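Local coordinates for protein 3-oxoadipate enol-lactonase (Burkholderia xenovorans, PDB 2XUA) that probably hydrolyses 3-oxoadipate enol-lactone in catechol breakdown, as an alpha/beta hydrolase whose pocket holds the ligand laevulinic acid, at residues V207-I212 and A233-V238. Residues are numbered along the deposited sequence; the frame is centred on the assembly and turned at random.
Sequences VPALVI and AGARYV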
ATOM      1  N   VAL B 207      24.194  20.100  10.444  1.00 29.75           N
ATOM      2  CA  VAL B 207      24.520  18.672  10.114  1.00 28.75           C
ATOM      3  C   VAL B 207      24.707  18.496   8.611  1.00 27.01           C
ATOM      4  O   VAL B 207      24.236  19.362   7.832  1.00 28.57           O
ATOM      5  CB  VAL B 207      23.437  17.697  10.691  1.00 28.75           C
ATOM      6  CG1 VAL B 207      23.041  18.129  12.086  1.00 29.58           C
ATOM      7  CG2 VAL B 207      22.234  17.751   9.877  1.00 30.27           C
ATOM      8  N   PRO B 208      25.454  17.466   8.171  1.00 25.56           N
ATOM      9  CA  PRO B 208      25.595  17.277   6.757  1.00 24.91           C
ATOM     10  C   PRO B 208      24.221  17.122   6.067  1.00 23.81           C
ATOM     11  O   PRO B 208      23.369  16.371   6.550  1.00 23.82           O
ATOM     12  CB  PRO B 208      26.387  15.976   6.679  1.00 25.44           C
ATOM     13  CG  PRO B 208      27.050  15.874   7.983  1.00 25.51           C
ATOM     14  CD  PRO B 208      26.096  16.352   8.909  1.00 26.14           C
ATOM     15  N   ALA B 209      24.002  17.856   4.979  1.00 22.57           N
ATOM     16  CA  ALA B 209      22.731  17.804   4.269  1.00 21.82           C
ATOM     17  C   ALA B 209      22.931  17.458   2.799  1.00 21.23           C
ATOM     18  O   ALA B 209      23.988  17.741   2.189  1.00 20.38           O
ATOM     19  CB  ALA B 209      21.894  19.089   4.455  1.00 21.66           C
ATOM     20  N   LEU B 210      21.950  16.725   2.264  1.00 19.41           N
ATOM     21  CA  LEU B 210      21.838  16.460   0.831  1.00 18.55           C
ATOM     22  C   LEU B 210      20.493  17.047   0.377  1.00 18.59           C
ATOM     23  O   LEU B 210      19.457  16.843   1.010  1.00 17.29           O
ATOM     24  CB  LEU B 210      21.859  14.949   0.556  1.00 19.40           C
ATOM     25  CG  LEU B 210      21.311  14.478  -0.788  1.00 18.60           C
ATOM     26  CD1 LEU B 210      22.305  14.927  -1.929  1.00 18.17           C
ATOM     27  CD2 LEU B 210      21.111  12.951  -0.834  1.00 11.90           C
ATOM     28  N   VAL B 211      20.484  17.773  -0.719  1.00 18.51           N
ATOM     29  CA  VAL B 211      19.192  18.253  -1.236  1.00 17.94           C
ATOM     30  C   VAL B 211      18.985  17.566  -2.574  1.00 17.61           C
ATOM     31  O   VAL B 211      19.844  17.639  -3.391  1.00 18.72           O
ATOM     32  CB  VAL B 211      19.115  19.783  -1.397  1.00 19.45           C
ATOM     33  CG1 VAL B 211      17.732  20.205  -2.066  1.00 16.14           C
ATOM     34  CG2 VAL B 211      19.291  20.483  -0.089  1.00 16.62           C
ATOM     35  N   ILE B 212      17.867  16.848  -2.752  1.00 16.89           N
ATOM     36  CA  ILE B 212      17.534  16.209  -4.012  1.00 16.99           C
ATOM     37  C   ILE B 212      16.328  16.985  -4.560  1.00 16.25           C
ATOM     38  O   ILE B 212      15.383  17.267  -3.821  1.00 16.47           O
ATOM     39  CB  ILE B 212      17.166  14.692  -3.846  1.00 16.98           C
ATOM     40  CG1 ILE B 212      18.407  13.848  -3.603  1.00 17.31           C
ATOM     41  CG2 ILE B 212      16.516  14.135  -5.078  1.00 18.01           C
ATOM     42  CD1 ILE B 212      18.098  12.419  -3.201  1.00 16.48           C
ATOM     43  N   ALA B 233      25.297  25.206   5.459  1.00 26.98           N
ATOM     44  CA  ALA B 233      26.774  25.059   5.356  1.00 27.81           C
ATOM     45  C   ALA B 233      27.139  23.640   4.921  1.00 28.62           C
ATOM     46  O   ALA B 233      26.696  22.666   5.538  1.00 28.17           O
ATOM     47  CB  ALA B 233      27.461  25.379   6.661  1.00 28.76           C
ATOM     48  N   GLY B 234      27.931  23.523   3.859  1.00 27.80           N
ATOM     49  CA  GLY B 234      28.366  22.203   3.403  1.00 29.51           C
ATOM     50  C   GLY B 234      27.302  21.281   2.772  1.00 29.65           C
ATOM     51  O   GLY B 234      27.628  20.149   2.404  1.00 30.96           O
ATOM     52  N   ALA B 235      26.056  21.748   2.624  1.00 28.69           N
ATOM     53  CA  ALA B 235      24.982  20.948   1.979  1.00 28.79           C
ATOM     54  C   ALA B 235      25.371  20.602   0.559  1.00 28.40           C
ATOM     55  O   ALA B 235      26.173  21.296  -0.049  1.00 29.10           O
ATOM     56  CB  ALA B 235      23.670  21.725   1.989  1.00 28.03           C
ATOM     57  N   ARG B 236      24.843  19.531   0.011  1.00 27.42           N
ATOM     58  CA  ARG B 236      25.137  19.243  -1.372  1.00 26.83           C
ATOM     59  C   ARG B 236      23.838  19.110  -2.160  1.00 26.31           C
ATOM     60  O   ARG B 236      22.832  18.736  -1.579  1.00 26.07           O
ATOM     61  CB  ARG B 236      25.925  17.985  -1.489  1.00 27.20           C
ATOM     62  CG  ARG B 236      26.475  17.829  -2.917  1.00 33.73           C
ATOM     63  CD  ARG B 236      26.428  16.439  -3.462  1.00 41.44           C
ATOM     64  NE  ARG B 236      26.634  15.420  -2.438  1.00 43.58           N
ATOM     65  CZ  ARG B 236      26.513  14.124  -2.687  1.00 41.89           C
ATOM     66  NH1 ARG B 236      26.231  13.710  -3.910  1.00 42.54           N
ATOM     67  NH2 ARG B 236      26.711  13.250  -1.724  1.00 43.55           N
ATOM     68  N   TYR B 237      23.858  19.421  -3.456  1.00 25.39           N
ATOM     69  CA  TYR B 237      22.626  19.477  -4.284  1.00 24.98           C
ATOM     70  C   TYR B 237      22.702  18.411  -5.399  1.00 23.98           C
ATOM     71  O   TYR B 237      23.702  18.285  -6.032  1.00 23.45           O
ATOM     72  CB  TYR B 237      22.378  20.903  -4.862  1.00 24.49           C
ATOM     73  CG  TYR B 237      21.213  20.939  -5.832  1.00 26.24           C
ATOM     74  CD1 TYR B 237      19.879  21.070  -5.375  1.00 24.23           C
ATOM     75  CD2 TYR B 237      21.435  20.808  -7.204  1.00 25.56           C
ATOM     76  CE1 TYR B 237      18.802  21.080  -6.273  1.00 24.31           C
ATOM     77  CE2 TYR B 237      20.388  20.831  -8.111  1.00 28.89           C
ATOM     78  CZ  TYR B 237      19.073  20.948  -7.656  1.00 27.17           C
ATOM     79  OH  TYR B 237      18.063  20.961  -8.598  1.00 23.96           O
ATOM     80  N   VAL B 238      21.649  17.637  -5.592  1.00 22.54           N
ATOM     81  CA  VAL B 238      21.602  16.636  -6.678  1.00 21.18           C
ATOM     82  C   VAL B 238      20.222  16.715  -7.339  1.00 21.42           C
ATOM     83  O   VAL B 238      19.192  16.748  -6.675  1.00 21.60           O
ATOM     84  CB  VAL B 238      21.814  15.144  -6.177  1.00 20.45           C
ATOM     85  CG1 VAL B 238      21.625  14.174  -7.302  1.00 21.31           C
ATOM     86  CG2 VAL B 238      23.216  14.902  -5.619  1.00 21.07           C
TER
HETATM   87  O   HOH W   1      25.619  20.151   5.447  1.00 33.73           O
HETATM   88  O   HOH W   2      26.638  17.796   2.777  1.00 32.45           O
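Leu210, Val211 and Ile212 pair with Arg236, Tyr237 and Val238 as neighbouring parallel strands at one border of the central sheet of the alpha/beta hydrolase fold. Strand 236-240 is the outermost strand on this side within the chain. The two short strands cross at 23°. The ladder opens with Arg236 N hydrogen-bonded to Ala209 O at 2.9 Å. Here the donor stands above the carbonyl plane. The next two hydrogen bonds run nearly straight onto their carbonyls: Val211 N to Arg236 O at 2.7 Å and Val238 N to Val211 O at 2.8 Å. Alpha-carbon C-H groups add contacts to the same acceptors, such as Tyr237 CA to Val211 O.

Before the ladder the chains splay apart, and two waters bridge them. One accepts from Ala209 N and lies between Val207 O and Ala233 O. The other donates to both Ala209 O and Gly234 O, so Ala209 O takes a second hydrogen bond.

Side chains meet on both faces. On one, Leu210 CD1 touches Val238 CG2 at 3.8 Å, and the same methyl lies over a face of the Arg236 guanidinium. On the other, Val211 has CG1 anti to the backbone N (chi1 176°), and this methyl meets Tyr237 CD1 at 4.0 Å. The Ala209 and Ala235 CB atoms also touch, at 4.0 Å.

Arg236 forms a salt bridge with Glu264, and Tyr237 OH hydrogen-bonds to Glu239. The connecting helix 222-231 of this beta-alpha-beta unit covers Val211 and Tyr237. Helix 251-263 packs on the opposite face, against Leu210, Ile212 and Arg236. Strand 117-123 continues the sheet inward, with backbone hydrogen bonds from Val120 and Leu122 to Leu210.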